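LPXTG cell wall surface protein (Streptococcus gordonii, PDB 4IGB) is probably an adhesin-like surface protein, presumably attached to the cell wall through its LPXTG signal, represented here by its N-terminal N1 and N2 domains. Local coordinates at residues L192-T197 with N267-G272; N218-R223 with L260-N265; N148-G153 with F283-E288; A107-N112 with V176-R181. One frame throughout, in Å; residues are numbered along the deposited sequence.

Interaction 1 of 4, residues L192-T197 with N267-G272. With SO4 (sulfate ion), chain J.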
# COMPACT_ATOMS: atom_id res chain seq x y z
N LEU B 192 -2.77 -2.02 -0.60
CA LEU B 192 -1.95 -0.84 -0.44
C LEU B 192 -1.34 -0.81 0.95
O LEU B 192 -2.03 -0.99 1.93
CB LEU B 192 -2.78 0.42 -0.63
CG LEU B 192 -2.00 1.69 -0.36
CD1 LEU B 192 -0.85 1.84 -1.36
CD2 LEU B 192 -2.93 2.91 -0.39
N VAL B 193 -0.04 -0.54 1.02
CA VAL B 193 0.61 -0.33 2.30
C VAL B 193 1.12 1.10 2.42
O VAL B 193 1.64 1.68 1.46
CB VAL B 193 1.77 -1.32 2.52
CG1 VAL B 193 2.61 -0.93 3.74
CG2 VAL B 193 1.22 -2.73 2.66
N MET B 194 0.92 1.68 3.60
CA MET B 194 1.49 2.97 3.91
C MET B 194 2.36 2.87 5.16
O MET B 194 2.09 2.05 6.05
CB MET B 194 0.41 4.02 4.10
CG MET B 194 -0.27 4.44 2.79
SD MET B 194 -1.28 5.94 2.94
CE MET B 194 0.01 7.19 3.03
N LYS B 195 3.41 3.68 5.22
CA LYS B 195 4.31 3.64 6.37
C LYS B 195 4.68 5.05 6.82
O LYS B 195 5.73 5.56 6.48
CB LYS B 195 5.56 2.83 6.02
CG LYS B 195 6.57 2.72 7.18
CD LYS B 195 7.78 1.89 6.78
CE LYS B 195 8.57 2.54 5.67
NZ LYS B 195 9.08 3.86 6.08
N PRO B 196 3.79 5.69 7.60
CA PRO B 196 4.11 7.03 8.08
C PRO B 196 5.33 6.95 8.98
O PRO B 196 5.44 6.00 9.75
CB PRO B 196 2.90 7.40 8.95
CG PRO B 196 1.88 6.34 8.71
CD PRO B 196 2.58 5.13 8.22
N THR B 197 6.23 7.92 8.90
CA THR B 197 7.39 7.96 9.79
C THR B 197 7.59 9.35 10.36
O THR B 197 7.07 10.34 9.84
CB THR B 197 8.68 7.56 9.06
OG1 THR B 197 8.95 8.52 8.04
CG2 THR B 197 8.55 6.19 8.44
N ASN B 267 -7.01 -1.91 -2.41
CA ASN B 267 -5.95 -1.22 -3.13
C ASN B 267 -5.96 0.29 -2.81
O ASN B 267 -5.25 1.07 -3.44
CB ASN B 267 -6.10 -1.45 -4.63
CG ASN B 267 -7.44 -0.95 -5.18
OD1 ASN B 267 -8.47 -1.04 -4.51
ND2 ASN B 267 -7.44 -0.41 -6.39
N SER B 268 -6.77 0.69 -1.84
CA SER B 268 -6.80 2.10 -1.46
C SER B 268 -6.79 2.37 0.04
O SER B 268 -7.02 1.48 0.86
CB SER B 268 -8.02 2.80 -2.07
OG SER B 268 -9.19 2.26 -1.51
N MET B 269 -6.57 3.63 0.37
CA MET B 269 -6.61 4.06 1.76
C MET B 269 -6.98 5.53 1.79
O MET B 269 -6.41 6.34 1.04
CB MET B 269 -5.24 3.84 2.43
CG MET B 269 -5.27 3.90 3.96
SD MET B 269 -3.74 3.33 4.77
CE MET B 269 -3.44 1.76 3.97
N ASN B 270 -7.94 5.88 2.64
CA ASN B 270 -8.29 7.28 2.86
C ASN B 270 -7.61 7.71 4.16
O ASN B 270 -8.10 7.41 5.25
CB ASN B 270 -9.81 7.45 2.92
CG ASN B 270 -10.25 8.89 3.20
OD1 ASN B 270 -11.41 9.18 3.51
ND2 ASN B 270 -9.30 9.80 3.09
N PHE B 271 -6.47 8.37 4.04
CA PHE B 271 -5.71 8.83 5.19
C PHE B 271 -5.81 10.33 5.33
O PHE B 271 -6.45 11.00 4.52
CB PHE B 271 -4.23 8.41 5.09
CG PHE B 271 -3.48 9.09 3.96
CD1 PHE B 271 -3.58 8.61 2.66
CD2 PHE B 271 -2.68 10.20 4.20
CE1 PHE B 271 -2.88 9.22 1.62
CE2 PHE B 271 -1.99 10.82 3.16
CZ PHE B 271 -2.08 10.33 1.88
N GLY B 272 -5.19 10.86 6.37
CA GLY B 272 -5.21 12.28 6.60
C GLY B 272 -3.92 12.64 7.31
O GLY B 272 -3.20 11.76 7.80
S SO4 J . 11.61 3.59 2.81
O1 SO4 J . 12.01 3.53 4.22
O2 SO4 J . 10.43 4.44 2.68
O3 SO4 J . 11.31 2.24 2.34
O4 SO4 J . 12.68 4.19 2.02
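Phe271 offers one face of its ring to Met194, whose methyl CE sits 3.7 Å above the ring plane, over the centre. This is a CH-pi contact, and CE is almost equally far from the ring atoms around it. The sulfur of the same side chain lies obliquely to the ring and comes closest at its rim, SD of Met194 to CD1 of Phe271 measuring 3.5 Å, a Met-aromatic contact as well. The bend at the end of Met194 (chi3 75°) is what carries CE in over the ring while SD stays beside CD1; the two side chains cross at about a right angle.

A second methionine extends the cluster along the strand. SD of Met269 stands 4.0 Å from SD of Met194, and CE of Met269 comes within 3.7 Å of O of Leu192. Leu192 in turn lays CD2 against CB of Met269 at 3.8 Å, while its CB touches the backbone O of Asn267. The side-chain ND2 of Asn267 is hydrogen-bonded to O of Ile180. Lys195 takes no part in this packing; its NZ is hydrogen-bonded to Asn255 and only weakly to a sulfate ion.

Segment 192-197 spends backbone bonds on Ser264 (from Leu192), Tyr286 (from Val193) and Leu262 (from Met194), so it meets 267-272 mainly through side chains, some resting on backbone atoms. The chemistry is that of a buried, sulfur-rich apolar interface: dispersion, a methyl on a pi face and polarisable thioethers hold it, without direct hydrogen bonds between the two segments.

Interaction 2 of 4, residues N218-R223 with L260-N265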
# COMPACT_ATOMS: atom_id res chain seq x y z
N ASN B 218 -12.64 -0.51 9.65
CA ASN B 218 -13.31 -1.08 8.48
C ASN B 218 -12.41 -1.20 7.25
O ASN B 218 -12.68 -2.00 6.36
CB ASN B 218 -14.57 -0.28 8.11
CG ASN B 218 -15.72 -0.51 9.08
OD1 ASN B 218 -16.48 0.41 9.38
ND2 ASN B 218 -15.84 -1.74 9.58
N ASP B 219 -11.34 -0.42 7.20
CA ASP B 219 -10.55 -0.30 5.95
C ASP B 219 -9.15 -0.91 6.01
O ASP B 219 -8.51 -1.11 4.97
CB ASP B 219 -10.41 1.16 5.53
CG ASP B 219 -11.70 1.73 4.95
OD1 ASP B 219 -12.67 0.97 4.80
OD2 ASP B 219 -11.72 2.94 4.63
N VAL B 220 -8.66 -1.15 7.22
CA VAL B 220 -7.31 -1.66 7.38
C VAL B 220 -7.32 -3.11 7.87
O VAL B 220 -8.07 -3.48 8.79
CB VAL B 220 -6.47 -0.73 8.31
CG1 VAL B 220 -5.14 -1.35 8.64
CG2 VAL B 220 -6.27 0.60 7.63
N ASN B 221 -6.48 -3.92 7.23
CA ASN B 221 -6.33 -5.32 7.56
C ASN B 221 -5.28 -5.54 8.65
O ASN B 221 -5.49 -6.33 9.57
CB ASN B 221 -5.95 -6.13 6.32
CG ASN B 221 -5.75 -7.62 6.61
OD1 ASN B 221 -4.64 -8.06 6.87
ND2 ASN B 221 -6.82 -8.38 6.59
N LEU B 222 -4.15 -4.84 8.56
CA LEU B 222 -3.06 -5.05 9.51
C LEU B 222 -2.31 -3.77 9.86
O LEU B 222 -1.87 -3.02 8.97
CB LEU B 222 -2.11 -6.12 8.98
CG LEU B 222 -0.83 -6.49 9.75
CD1 LEU B 222 -1.12 -6.75 11.20
CD2 LEU B 222 -0.18 -7.72 9.15
N ARG B 223 -2.15 -3.52 11.15
CA ARG B 223 -1.37 -2.38 11.62
C ARG B 223 -0.18 -2.85 12.44
O ARG B 223 -0.34 -3.44 13.51
CB ARG B 223 -2.22 -1.42 12.44
CG ARG B 223 -1.43 -0.19 12.90
CD ARG B 223 -1.55 0.03 14.40
NE ARG B 223 -0.87 -1.00 15.16
CZ ARG B 223 -0.88 -1.07 16.49
NH1 ARG B 223 -1.54 -0.17 17.20
NH2 ARG B 223 -0.22 -2.04 17.11
N LEU B 260 4.86 3.80 11.76
CA LEU B 260 4.12 2.55 11.80
C LEU B 260 3.82 2.09 10.39
O LEU B 260 4.06 2.83 9.44
CB LEU B 260 2.81 2.72 12.58
CG LEU B 260 1.76 3.67 11.98
CD1 LEU B 260 0.36 3.28 12.44
CD2 LEU B 260 2.06 5.11 12.33
N ALA B 261 3.30 0.87 10.25
CA ALA B 261 2.98 0.31 8.95
C ALA B 261 1.55 -0.19 8.93
O ALA B 261 1.08 -0.82 9.89
CB ALA B 261 3.94 -0.82 8.59
N LEU B 262 0.86 0.08 7.83
CA LEU B 262 -0.56 -0.22 7.66
C LEU B 262 -0.79 -0.92 6.32
O LEU B 262 -0.42 -0.39 5.26
CB LEU B 262 -1.38 1.07 7.70
CG LEU B 262 -1.26 1.96 8.95
CD1 LEU B 262 -1.14 3.42 8.60
CD2 LEU B 262 -2.47 1.76 9.86
N ARG B 263 -1.39 -2.10 6.38
CA ARG B 263 -1.80 -2.83 5.19
C ARG B 263 -3.32 -2.71 5.05
O ARG B 263 -4.05 -3.13 5.93
CB ARG B 263 -1.40 -4.30 5.27
CG ARG B 263 -2.02 -5.17 4.16
CD ARG B 263 -2.15 -6.61 4.60
NE ARG B 263 -0.86 -7.28 4.81
CZ ARG B 263 -0.75 -8.42 5.49
NH1 ARG B 263 -1.83 -8.99 6.02
NH2 ARG B 263 0.44 -9.01 5.63
N SER B 264 -3.77 -2.09 3.96
CA SER B 264 -5.20 -1.91 3.71
C SER B 264 -5.94 -3.22 3.44
O SER B 264 -5.35 -4.22 3.09
CB SER B 264 -5.42 -0.94 2.53
OG SER B 264 -6.81 -0.83 2.22
N ASN B 265 -7.26 -3.19 3.62
CA ASN B 265 -8.12 -4.24 3.10
C ASN B 265 -8.20 -4.24 1.57
O ASN B 265 -8.64 -5.22 0.97
CB ASN B 265 -9.55 -4.09 3.66
CG ASN B 265 -9.66 -4.52 5.10
OD1 ASN B 265 -8.88 -5.36 5.55
ND2 ASN B 265 -10.62 -3.96 5.83
O HOH W 1 -10.61 -4.51 8.67
O HOH W 2 -9.55 -7.48 6.93
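Asn221 and Arg263 both hold CG anti to the backbone N (chi1 179° and 170°), and their side chains leave side by side, pointing the same way. The Arg263 chain is extended as far as chi2 and bends at chi3 (-66°), which sets NE; the guanidinium beyond gives NH1 to OD1 of Asn221 at 3.1 Å, OD1 lying near its plane. Leu222 closes over one face of that group, its CD2 3.5 Å above the plane and toward the rim. Outside, Arg263 forms salt bridges to Glu288 and to Asp418, which belongs to the N2 region.

Asn265 works at the other end. Its backbone N makes a nearly straight bond of 2.8 Å to O of Asp219, and its ND2 a weak, bent one to O of Asn218, tying down the end of helix 216-219. Two waters complete the junction, one between O of Val220 and ND2 of Asn265, the other between ND2 of Asn221 and OD1 of Asn265. On the opposite face of the strands CG of Arg223 lies 3.8 Å from CD2 of Leu262, near Trp242.

The carbonyl O of Arg263 accepts from N of Asn221 (2.9 Å) and N of Leu222 (3.1 Å), while N of Arg263 donates to O of Leu222. Two residues facing one in an antiparallel pair, with this shared acceptor, make a classic beta bulge, set where the chain passes from helix into strand.

Interaction 3 of 4, residues N148-G153 with F283-E288. With SO4 (sulfate ion), chain J.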
# COMPACT_ATOMS: atom_id res chain seq x y z
N ASN B 148 11.31 8.56 -4.21
CA ASN B 148 9.97 8.12 -4.57
C ASN B 148 8.89 8.51 -3.57
O ASN B 148 8.06 7.70 -3.19
CB ASN B 148 9.97 6.60 -4.77
CG ASN B 148 10.68 6.20 -6.03
OD1 ASN B 148 10.41 6.73 -7.10
ND2 ASN B 148 11.62 5.27 -5.91
N ALA B 149 8.91 9.76 -3.13
CA ALA B 149 8.02 10.15 -2.06
C ALA B 149 7.33 11.47 -2.35
O ALA B 149 7.77 12.25 -3.20
CB ALA B 149 8.78 10.22 -0.73
N PHE B 150 6.24 11.70 -1.64
CA PHE B 150 5.61 13.01 -1.62
C PHE B 150 5.56 13.54 -0.19
O PHE B 150 5.66 12.78 0.78
CB PHE B 150 4.23 12.99 -2.28
CG PHE B 150 3.28 11.98 -1.69
CD1 PHE B 150 2.51 12.30 -0.58
CD2 PHE B 150 3.14 10.73 -2.27
CE1 PHE B 150 1.61 11.38 -0.05
CE2 PHE B 150 2.25 9.79 -1.74
CZ PHE B 150 1.47 10.13 -0.63
N GLU B 151 5.38 14.85 -0.07
CA GLU B 151 5.39 15.51 1.23
C GLU B 151 4.11 16.28 1.45
O GLU B 151 3.70 17.04 0.59
CB GLU B 151 6.57 16.47 1.27
CG GLU B 151 6.68 17.33 2.52
CD GLU B 151 8.05 17.99 2.63
OE1 GLU B 151 8.93 17.63 1.81
OE2 GLU B 151 8.24 18.87 3.51
N ILE B 152 3.47 16.09 2.60
CA ILE B 152 2.29 16.86 2.97
C ILE B 152 2.62 17.66 4.22
O ILE B 152 3.21 17.13 5.16
CB ILE B 152 1.09 15.95 3.23
CG1 ILE B 152 0.81 15.07 2.01
CG2 ILE B 152 -0.13 16.78 3.55
CD1 ILE B 152 -0.19 13.98 2.25
N GLY B 153 2.25 18.93 4.23
CA GLY B 153 2.61 19.79 5.35
C GLY B 153 2.55 21.26 4.98
O GLY B 153 2.31 21.60 3.82
N PHE B 283 5.87 10.70 2.55
CA PHE B 283 5.20 9.43 2.35
C PHE B 283 5.58 8.79 1.03
O PHE B 283 5.74 9.46 0.02
CB PHE B 283 3.68 9.64 2.32
CG PHE B 283 3.14 10.33 3.53
CD1 PHE B 283 2.74 9.61 4.64
CD2 PHE B 283 3.03 11.71 3.55
CE1 PHE B 283 2.23 10.25 5.76
CE2 PHE B 283 2.53 12.37 4.66
CZ PHE B 283 2.13 11.64 5.77
N GLY B 284 5.67 7.46 1.05
CA GLY B 284 5.70 6.69 -0.17
C GLY B 284 4.48 5.79 -0.22
O GLY B 284 3.69 5.78 0.72
N LEU B 285 4.31 5.04 -1.30
CA LEU B 285 3.26 4.03 -1.32
C LEU B 285 3.92 2.69 -1.57
O LEU B 285 4.87 2.59 -2.33
CB LEU B 285 2.21 4.33 -2.39
CG LEU B 285 1.50 5.68 -2.31
CD1 LEU B 285 0.56 5.81 -3.51
CD2 LEU B 285 0.72 5.80 -1.01
N TYR B 286 3.40 1.65 -0.92
CA TYR B 286 4.08 0.37 -0.94
C TYR B 286 3.12 -0.79 -1.17
O TYR B 286 1.89 -0.63 -1.07
CB TYR B 286 4.78 0.12 0.40
CG TYR B 286 5.65 1.24 0.93
CD1 TYR B 286 7.04 1.16 0.83
CD2 TYR B 286 5.09 2.35 1.55
CE1 TYR B 286 7.85 2.18 1.33
CE2 TYR B 286 5.90 3.37 2.06
CZ TYR B 286 7.27 3.28 1.94
OH TYR B 286 8.07 4.28 2.44
N ILE B 287 3.69 -1.94 -1.49
CA ILE B 287 3.02 -3.21 -1.29
C ILE B 287 4.04 -4.19 -0.74
O ILE B 287 5.26 -4.02 -0.90
CB ILE B 287 2.45 -3.82 -2.59
CG1 ILE B 287 3.56 -4.02 -3.62
CG2 ILE B 287 1.31 -2.97 -3.14
CD1 ILE B 287 3.13 -4.85 -4.83
N GLU B 288 3.53 -5.23 -0.09
CA GLU B 288 4.38 -6.31 0.39
C GLU B 288 4.80 -7.18 -0.78
O GLU B 288 4.20 -7.10 -1.86
CB GLU B 288 3.64 -7.10 1.47
CG GLU B 288 3.33 -6.22 2.68
CD GLU B 288 2.16 -6.72 3.50
OE1 GLU B 288 2.42 -7.39 4.52
OE2 GLU B 288 0.98 -6.45 3.12
S SO4 J . 11.61 3.59 2.81
O1 SO4 J . 12.01 3.53 4.22
O2 SO4 J . 10.43 4.44 2.68
O3 SO4 J . 11.31 2.24 2.34
O4 SO4 J . 12.68 4.19 2.02
O HOH W 3 6.44 5.57 -3.12
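Phe150 and Phe283 form an antiparallel hydrogen-bonded pair, N of Phe150 reaching O of Phe283 at 2.8 Å and N of Phe283 reaching O of Phe150 at 2.7 Å. Beyond this pair the strands part, and a water bridges O of Asn148 and N of Leu285, accepting from the latter.

The side chains of the pair go to the same side of the sheet. CG of Phe150 stands between the backbone N and the carbonyl carbon (chi1 55°), the crowded position, and the ring ends up beneath the start of the Phe283 side chain. CB of Phe283 is over its face, 3.6 Å from CE1 of Phe150, with O of Phe283 above the same face, also offset from the centre. The rings themselves hardly overlap: their planes differ by 30° and their centroids lie 5.8 Å apart. Leu285 meets the edge of the Phe150 ring, CG to CE2 4.2 Å, while Ile152 crosses Phe283 at about a right angle and brings CD1 to 4.0 Å from CE2 of that ring.

Farther along, Tyr286 turns its OH toward a sulfate ion, probably from the crystallisation liquor; the modelled approach is too short to be trusted in detail. Around the pair, Ile152 touches Phe271 and Tyr273, Phe283 touches Tyr273 and Met194, and Leu285 touches Ala178. Strands 149-153 and 280-287, neighbours in one antiparallel sheet, thus pack their side chains onto strands 170-182 and 268-274 of another, the face-to-face arrangement of a beta sandwich.

Interaction 4 of 4, residues A107-N112 with V176-R181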
# COMPACT_ATOMS: atom_id res chain seq x y z
N ALA B 107 -0.72 4.90 -9.69
CA ALA B 107 -1.22 5.44 -8.44
C ALA B 107 -2.11 6.65 -8.68
O ALA B 107 -1.88 7.44 -9.59
CB ALA B 107 -0.07 5.82 -7.52
N TYR B 108 -3.12 6.78 -7.84
CA TYR B 108 -3.96 7.97 -7.85
C TYR B 108 -3.91 8.56 -6.46
O TYR B 108 -3.99 7.84 -5.47
CB TYR B 108 -5.39 7.60 -8.26
CG TYR B 108 -5.44 7.08 -9.67
CD1 TYR B 108 -5.74 7.93 -10.73
CD2 TYR B 108 -5.12 5.76 -9.95
CE1 TYR B 108 -5.77 7.47 -12.03
CE2 TYR B 108 -5.15 5.29 -11.26
CZ TYR B 108 -5.46 6.15 -12.29
OH TYR B 108 -5.48 5.71 -13.58
N LEU B 109 -3.74 9.88 -6.39
CA LEU B 109 -3.68 10.57 -5.11
C LEU B 109 -4.66 11.73 -5.17
O LEU B 109 -4.43 12.72 -5.86
CB LEU B 109 -2.26 11.07 -4.83
CG LEU B 109 -1.99 11.51 -3.40
CD1 LEU B 109 -2.13 10.32 -2.49
CD2 LEU B 109 -0.59 12.14 -3.27
N ASN B 110 -5.76 11.59 -4.45
CA ASN B 110 -6.78 12.63 -4.44
C ASN B 110 -6.86 13.35 -3.10
O ASN B 110 -7.02 12.73 -2.04
CB ASN B 110 -8.14 12.05 -4.84
CG ASN B 110 -9.14 13.14 -5.19
OD1 ASN B 110 -9.00 13.81 -6.21
ND2 ASN B 110 -10.13 13.35 -4.34
N PHE B 111 -6.70 14.67 -3.15
CA PHE B 111 -6.97 15.50 -1.99
C PHE B 111 -8.45 15.77 -1.96
O PHE B 111 -8.97 16.56 -2.75
CB PHE B 111 -6.15 16.80 -2.03
CG PHE B 111 -4.70 16.60 -1.71
CD1 PHE B 111 -3.84 16.07 -2.67
CD2 PHE B 111 -4.21 16.88 -0.45
CE1 PHE B 111 -2.50 15.85 -2.38
CE2 PHE B 111 -2.86 16.66 -0.14
CZ PHE B 111 -2.01 16.15 -1.12
N ASN B 112 -9.15 15.09 -1.06
CA ASN B 112 -10.59 15.24 -0.95
C ASN B 112 -10.92 16.57 -0.34
O ASN B 112 -11.90 17.21 -0.70
CB ASN B 112 -11.15 14.12 -0.09
CG ASN B 112 -10.75 12.75 -0.61
OD1 ASN B 112 -10.99 12.42 -1.78
ND2 ASN B 112 -10.10 11.96 0.25
N VAL B 176 -7.05 12.74 2.31
CA VAL B 176 -6.45 12.27 1.07
C VAL B 176 -6.77 10.80 0.83
O VAL B 176 -6.84 9.99 1.76
CB VAL B 176 -4.92 12.43 1.11
CG1 VAL B 176 -4.33 12.19 -0.25
CG2 VAL B 176 -4.51 13.84 1.63
N THR B 177 -6.96 10.45 -0.42
CA THR B 177 -7.19 9.06 -0.77
C THR B 177 -6.11 8.64 -1.76
O THR B 177 -5.92 9.28 -2.79
CB THR B 177 -8.58 8.87 -1.37
OG1 THR B 177 -9.56 9.26 -0.41
CG2 THR B 177 -8.82 7.40 -1.80
N ALA B 178 -5.37 7.59 -1.40
CA ALA B 178 -4.38 7.03 -2.29
C ALA B 178 -4.90 5.70 -2.77
O ALA B 178 -5.55 4.96 -2.02
CB ALA B 178 -3.05 6.85 -1.56
N GLU B 179 -4.61 5.38 -4.02
CA GLU B 179 -5.09 4.14 -4.61
C GLU B 179 -4.10 3.67 -5.65
O GLU B 179 -3.58 4.48 -6.43
CB GLU B 179 -6.47 4.33 -5.25
CG GLU B 179 -7.04 3.05 -5.86
CD GLU B 179 -8.26 3.30 -6.73
OE1 GLU B 179 -9.00 4.26 -6.49
OE2 GLU B 179 -8.48 2.52 -7.68
N ILE B 180 -3.84 2.37 -5.66
CA ILE B 180 -3.05 1.75 -6.72
C ILE B 180 -3.97 0.88 -7.57
O ILE B 180 -4.94 0.32 -7.07
CB ILE B 180 -1.90 0.90 -6.15
CG1 ILE B 180 -2.40 -0.03 -5.04
CG2 ILE B 180 -0.82 1.82 -5.62
CD1 ILE B 180 -1.32 -1.01 -4.51
N ARG B 181 -3.65 0.77 -8.86
CA ARG B 181 -4.58 0.23 -9.84
C ARG B 181 -3.78 -0.37 -10.98
O ARG B 181 -2.84 0.25 -11.47
CB ARG B 181 -5.40 1.42 -10.37
CG ARG B 181 -6.76 1.11 -10.90
CD ARG B 181 -7.42 2.38 -11.45
NE ARG B 181 -7.95 3.27 -10.42
CZ ARG B 181 -8.49 4.46 -10.68
NH1 ARG B 181 -8.56 4.90 -11.94
NH2 ARG B 181 -8.96 5.22 -9.71
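Leu109 and Val176 mark the tight, buried face of this antiparallel pair. CD1 of Leu109 sits 3.7 Å from CG1 of Val176 and equally close to CB of Ala178, and the other Val176 methyl, CG2, lies beside Phe111, 3.7 Å from CD2 of that ring. Phe111 also meets Phe138 and Phe139 edge-to-face. Toward Ala107 and Ile180 the side chains draw apart. Between the faces, Tyr108 with Glu179 and Asn110 with Thr177 exchange two backbone hydrogen bonds each.

The other face is partly exposed and polar. There the guanidinium of Arg181 lies flat on Tyr108, planes 16° apart, with CZ of Arg181 3.7 Å from the ring centroid: a stacked cation-pi pair. Glu179 grips the arginine from its edge, NE of Arg181 to OE2 of Glu179 being 2.9 Å, although the carboxylate is met from above its plane. At the far end ND2 of Asn112 donates to OG1 of Thr177 at 2.8 Å, and OD1 of Asn112 takes a bond from ND2 of Asn110.

Chemically the pair is two-sided: close apolar packing toward the interior, and on the outer side a salt bridge that would hold the guanidinium's rotation and keep it flat against the tyrosine.

In the fold
From the N terminus, 107-112 opens interaction 4, and before 176-181 closes it, 148-153 has opened interaction 3, so these two cross. Interaction 1 begins next at 192-197, then interaction 2 at 218-223. Interaction 2 closes first, at 260-265, then interaction 1 at 267-272 and interaction 3 at 283-288: 2 is nested in 1, and 1 in 3. Interaction 4 is in series with 1 and 2. Strand 193-194 edges the sheet holding 261-264 and also bonds to Tyr286 through Val193; strand 268-274 continues the sheet of 170-182. Interactions 3 and 4 lie in separate antiparallel sheets of the N-terminal domain and pack side chains together, and the Arg263-Glu288 salt bridge links interactions 2 and 3.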